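Local coordinates for hypothetical protein Atu3615 (Agrobacterium tumefaciens str. C58, PDB 1ZNP) that is of unknown function but belongs to the cupin superfamily, whose members share a beta-barrel fold, at residues V64-H76 and T86-R98. Residues are numbered along the deposited sequence; the frame is centred on the assembly and turned at random.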
loop_
_atom_site.group_PDB
_atom_site.type_symbol
_atom_site.label_atom_id
_atom_site.label_comp_id
_atom_site.label_asym_id
_atom_site.label_seq_id
_atom_site.Cartn_x
_atom_site.Cartn_y
_atom_site.Cartn_z
ATOM N N VAL A 64 -9.434 10.738 2.128
ATOM C CA VAL A 64 -8.193 10.742 1.386
ATOM C C VAL A 64 -7.124 11.498 2.173
ATOM O O VAL A 64 -7.341 12.638 2.609
ATOM C CB VAL A 64 -8.362 11.415 0.019
ATOM C CG1 VAL A 64 -7.021 11.440 -0.711
ATOM C CG2 VAL A 64 -9.435 10.685 -0.786
ATOM N N TRP A 65 -5.974 10.854 2.345
ATOM C CA TRP A 65 -4.858 11.452 3.066
ATOM C C TRP A 65 -3.905 12.160 2.107
ATOM O O TRP A 65 -3.651 11.680 1.004
ATOM C CB TRP A 65 -4.101 10.378 3.859
ATOM C CG TRP A 65 -4.810 9.899 5.100
ATOM C CD1 TRP A 65 -6.039 9.306 5.172
ATOM C CD2 TRP A 65 -4.303 9.930 6.442
ATOM N NE1 TRP A 65 -6.325 8.963 6.473
ATOM C CE2 TRP A 65 -5.278 9.335 7.273
ATOM C CE3 TRP A 65 -3.115 10.403 7.022
ATOM C CZ2 TRP A 65 -5.104 9.199 8.650
ATOM C CZ3 TRP A 65 -2.942 10.268 8.394
ATOM C CH2 TRP A 65 -3.934 9.669 9.192
ATOM N N HIS A 66 -3.393 13.313 2.532
ATOM C CA HIS A 66 -2.475 14.100 1.708
ATOM C C HIS A 66 -1.256 14.507 2.533
ATOM O O HIS A 66 -1.398 15.084 3.620
ATOM C CB HIS A 66 -3.167 15.370 1.186
ATOM C CG HIS A 66 -4.492 15.117 0.530
ATOM N ND1 HIS A 66 -5.651 14.902 1.250
ATOM C CD2 HIS A 66 -4.845 15.051 -0.774
ATOM C CE1 HIS A 66 -6.658 14.719 0.416
ATOM N NE2 HIS A 66 -6.196 14.806 -0.816
ATOM N N TYR A 67 -0.066 14.211 2.018
ATOM C CA TYR A 67 1.165 14.554 2.709
ATOM C C TYR A 67 1.538 16.012 2.459
ATOM O O TYR A 67 1.490 16.464 1.318
ATOM C CB TYR A 67 2.307 13.652 2.234
ATOM C CG TYR A 67 3.666 14.191 2.602
ATOM C CD1 TYR A 67 4.318 15.123 1.785
ATOM C CD2 TYR A 67 4.277 13.823 3.800
ATOM C CE1 TYR A 67 5.545 15.677 2.158
ATOM C CE2 TYR A 67 5.500 14.366 4.181
ATOM C CZ TYR A 67 6.130 15.296 3.360
ATOM O OH TYR A 67 7.319 15.856 3.775
ATOM N N TYR A 68 1.912 16.751 3.508
ATOM C CA TYR A 68 2.290 18.151 3.302
ATOM C C TYR A 68 3.720 18.445 3.708
ATOM O O TYR A 68 4.457 19.100 2.974
ATOM C CB TYR A 68 1.372 19.121 4.070
ATOM C CG TYR A 68 -0.082 19.160 3.621
ATOM C CD1 TYR A 68 -0.433 19.030 2.275
ATOM C CD2 TYR A 68 -1.107 19.342 4.544
ATOM C CE1 TYR A 68 -1.779 19.079 1.867
ATOM C CE2 TYR A 68 -2.442 19.392 4.151
ATOM C CZ TYR A 68 -2.779 19.256 2.820
ATOM O OH TYR A 68 -4.108 19.266 2.450
ATOM N N ALA A 69 4.115 17.946 4.873
ATOM C CA ALA A 69 5.450 18.216 5.385
ATOM C C ALA A 69 5.877 17.223 6.453
ATOM O O ALA A 69 5.055 16.475 6.995
ATOM C CB ALA A 69 5.485 19.620 5.952
ATOM N N GLY A 70 7.171 17.232 6.766
ATOM C CA GLY A 70 7.692 16.322 7.764
ATOM C C GLY A 70 8.078 14.978 7.168
ATOM O O GLY A 70 8.154 14.820 5.945
ATOM N N ALA A 71 8.320 14.015 8.048
ATOM C CA ALA A 71 8.704 12.665 7.668
ATOM C C ALA A 71 7.522 11.922 7.063
ATOM O O ALA A 71 6.373 12.325 7.235
ATOM C CB ALA A 71 9.217 11.901 8.911
ATOM N N PRO A 72 7.789 10.835 6.327
ATOM C CA PRO A 72 6.642 10.121 5.757
ATOM C C PRO A 72 5.841 9.457 6.861
ATOM O O PRO A 72 6.236 9.477 8.027
ATOM C CB PRO A 72 7.289 9.109 4.812
ATOM C CG PRO A 72 8.664 8.901 5.406
ATOM C CD PRO A 72 9.059 10.302 5.802
ATOM N N ILE A 73 4.717 8.866 6.493
ATOM C CA ILE A 73 3.862 8.200 7.454
ATOM C C ILE A 73 3.567 6.774 7.024
ATOM O O ILE A 73 3.618 6.440 5.843
ATOM C CB ILE A 73 2.508 8.969 7.618
ATOM C CG1 ILE A 73 2.565 9.873 8.852
ATOM C CG2 ILE A 73 1.327 7.991 7.689
ATOM C CD1 ILE A 73 1.295 10.667 9.089
ATOM N N ALA A 74 3.281 5.925 8.004
ATOM C CA ALA A 74 2.908 4.558 7.711
ATOM C C ALA A 74 1.396 4.544 7.952
ATOM O O ALA A 74 0.930 4.747 9.079
ATOM C CB ALA A 74 3.601 3.618 8.636
ATOM N N LEU A 75 0.642 4.351 6.872
ATOM C CA LEU A 75 -0.815 4.315 6.924
ATOM C C LEU A 75 -1.253 2.864 6.763
ATOM O O LEU A 75 -0.885 2.200 5.794
ATOM C CB LEU A 75 -1.396 5.180 5.807
ATOM C CG LEU A 75 -2.895 5.458 5.863
ATOM C CD1 LEU A 75 -3.246 6.209 7.118
ATOM C CD2 LEU A 75 -3.292 6.282 4.665
ATOM N N HIS A 76 -2.029 2.377 7.725
ATOM C CA HIS A 76 -2.503 1.002 7.727
ATOM C C HIS A 76 -3.999 0.945 7.471
ATOM O O HIS A 76 -4.768 1.649 8.123
ATOM C CB HIS A 76 -2.178 0.366 9.074
ATOM C CG HIS A 76 -0.761 0.584 9.517
ATOM N ND1 HIS A 76 0.315 -0.048 8.928
ATOM C CD2 HIS A 76 -0.244 1.384 10.481
ATOM C CE1 HIS A 76 1.432 0.353 9.511
ATOM N NE2 HIS A 76 1.121 1.220 10.455
ATOM N N THR A 86 -0.458 -1.767 4.126
ATOM C CA THR A 86 0.287 -0.636 4.661
ATOM C C THR A 86 0.940 0.169 3.556
ATOM O O THR A 86 1.700 -0.359 2.741
ATOM C CB THR A 86 1.368 -1.109 5.654
ATOM O OG1 THR A 86 0.737 -1.757 6.766
ATOM C CG2 THR A 86 2.196 0.081 6.159
ATOM N N PHE A 87 0.638 1.458 3.531
ATOM C CA PHE A 87 1.194 2.333 2.516
ATOM C C PHE A 87 2.065 3.387 3.165
ATOM O O PHE A 87 1.748 3.895 4.235
ATOM C CB PHE A 87 0.058 3.008 1.735
ATOM C CG PHE A 87 -0.933 2.039 1.167
ATOM C CD1 PHE A 87 -0.578 1.190 0.115
ATOM C CD2 PHE A 87 -2.214 1.941 1.705
ATOM C CE1 PHE A 87 -1.487 0.256 -0.392
ATOM C CE2 PHE A 87 -3.128 1.011 1.205
ATOM C CZ PHE A 87 -2.764 0.170 0.155
ATOM N N THR A 88 3.185 3.694 2.532
ATOM C CA THR A 88 4.058 4.722 3.048
ATOM C C THR A 88 3.601 6.009 2.372
ATOM O O THR A 88 3.735 6.181 1.162
ATOM C CB THR A 88 5.538 4.426 2.729
ATOM O OG1 THR A 88 5.927 3.218 3.397
ATOM C CG2 THR A 88 6.429 5.543 3.241
ATOM N N LEU A 89 3.013 6.887 3.169
ATOM C CA LEU A 89 2.509 8.164 2.694
ATOM C C LEU A 89 3.636 9.169 2.789
ATOM O O LEU A 89 4.121 9.446 3.878
ATOM C CB LEU A 89 1.353 8.620 3.578
ATOM C CG LEU A 89 0.759 9.991 3.260
ATOM C CD1 LEU A 89 0.044 9.941 1.922
ATOM C CD2 LEU A 89 -0.191 10.394 4.376
ATOM N N GLY A 90 4.050 9.712 1.649
ATOM C CA GLY A 90 5.134 10.672 1.644
ATOM C C GLY A 90 5.432 11.177 0.251
ATOM O O GLY A 90 4.766 10.788 -0.704
ATOM N N PRO A 91 6.445 12.039 0.100
ATOM C CA PRO A 91 6.802 12.583 -1.206
ATOM C C PRO A 91 7.851 11.819 -2.020
ATOM O O PRO A 91 8.018 12.098 -3.200
ATOM C CB PRO A 91 7.275 13.985 -0.851
ATOM C CG PRO A 91 8.038 13.735 0.414
ATOM C CD PRO A 91 7.132 12.776 1.181
ATOM N N ALA A 92 8.565 10.882 -1.400
ATOM C CA ALA A 92 9.603 10.120 -2.107
ATOM C C ALA A 92 8.986 9.113 -3.084
ATOM O O ALA A 92 9.060 7.895 -2.910
ATOM C CB ALA A 92 10.509 9.408 -1.099
ATOM N N ILE A 93 8.395 9.674 -4.127
ATOM C CA ILE A 93 7.698 8.944 -5.165
ATOM C C ILE A 93 8.501 7.866 -5.918
ATOM O O ILE A 93 7.925 6.949 -6.505
ATOM C CB ILE A 93 7.089 9.982 -6.149
ATOM C CG1 ILE A 93 5.705 9.516 -6.593
ATOM C CG2 ILE A 93 8.022 10.233 -7.324
ATOM C CD1 ILE A 93 4.678 9.528 -5.467
ATOM N N LEU A 94 9.825 7.968 -5.889
ATOM C CA LEU A 94 10.674 7.000 -6.585
ATOM C C LEU A 94 11.177 5.907 -5.642
ATOM O O LEU A 94 11.975 5.050 -6.036
ATOM C CB LEU A 94 11.875 7.713 -7.215
ATOM C CG LEU A 94 11.596 8.958 -8.071
ATOM C CD1 LEU A 94 12.924 9.510 -8.593
ATOM C CD2 LEU A 94 10.657 8.617 -9.233
ATOM N N GLU A 95 10.695 5.935 -4.400
ATOM C CA GLU A 95 11.117 4.976 -3.385
ATOM C C GLU A 95 9.944 4.264 -2.701
ATOM O O GLU A 95 10.026 3.878 -1.537
ATOM C CB GLU A 95 11.978 5.712 -2.354
ATOM C CG GLU A 95 13.020 6.639 -2.996
ATOM C CD GLU A 95 13.656 7.609 -2.007
ATOM O OE1 GLU A 95 14.380 8.532 -2.458
ATOM O OE2 GLU A 95 13.431 7.454 -0.780
ATOM N N GLY A 96 8.845 4.090 -3.423
ATOM C CA GLY A 96 7.703 3.401 -2.852
ATOM C C GLY A 96 6.732 4.278 -2.084
ATOM O O GLY A 96 5.857 3.766 -1.398
ATOM N N GLU A 97 6.872 5.593 -2.207
ATOM C CA GLU A 97 5.996 6.513 -1.491
ATOM C C GLU A 97 4.972 7.178 -2.398
ATOM O O GLU A 97 5.189 7.332 -3.601
ATOM C CB GLU A 97 6.826 7.602 -0.805
ATOM C CG GLU A 97 7.274 7.271 0.619
ATOM C CD GLU A 97 8.315 8.255 1.166
ATOM O OE1 GLU A 97 8.174 9.483 0.925
ATOM O OE2 GLU A 97 9.268 7.795 1.845
ATOM N N ARG A 98 3.852 7.566 -1.804
ATOM C CA ARG A 98 2.788 8.261 -2.515
ATOM C C ARG A 98 2.266 9.285 -1.521
ATOM O O ARG A 98 1.990 8.954 -0.375
ATOM C CB ARG A 98 1.682 7.294 -2.950
ATOM C CG ARG A 98 2.088 6.377 -4.127
ATOM C CD ARG A 98 2.322 7.222 -5.370
ATOM N NE ARG A 98 2.816 6.495 -6.538
ATOM C CZ ARG A 98 4.086 6.144 -6.744
ATOM N NH1 ARG A 98 4.423 5.497 -7.851
ATOM N NH2 ARG A 98 5.018 6.438 -5.856
#
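W65 and L89 meet at roughly a right angle, L89 CD2 lying 3.9 Å from W65 CE3, while the indole nitrogen of W65 is hydrogen-bonded to Q109. Next along, with CG anti to the backbone N (chi1 164°) and beside the carbonyl carbon, the ring of Y67 is laid against G90 and P91, and P91 covers one face: P91 CD sits 3.5 Å from the ring centroid in a CH-pi contact. G90 CA makes a second, off-centre CH-pi contact on the ring, and A69 N lies over the opposite face, toward the rim. The phenol is further tethered by its hydroxyl, Y67 OH giving a 2.5 Å bond to a lone pair of G70 O across the corner the chain turns at A69. P72 then packs CB and CG against the carboxylate of E97, whose OE1 accepts from A92 N. From I73 on, the chain runs antiparallel to strand 85-89 as one arm of a beta hairpin in the cupin fold. I73 N bonds to L89 O at 2.7 Å and L75 N to F87 O at 2.9 Å, each pair closed by a reciprocal bond. I73 CG2 packs beside L89 CB, 4.2 Å away; F87, on the same sheet face as both, meets F87 of the second subunit. At H76 the imidazole turns its edge to T86, where H76 ND1 and T86 OG1 share an in-plane hydrogen bond of 2.8 Å; H76 NE2 bonds E112, fixing the ring at both nitrogens.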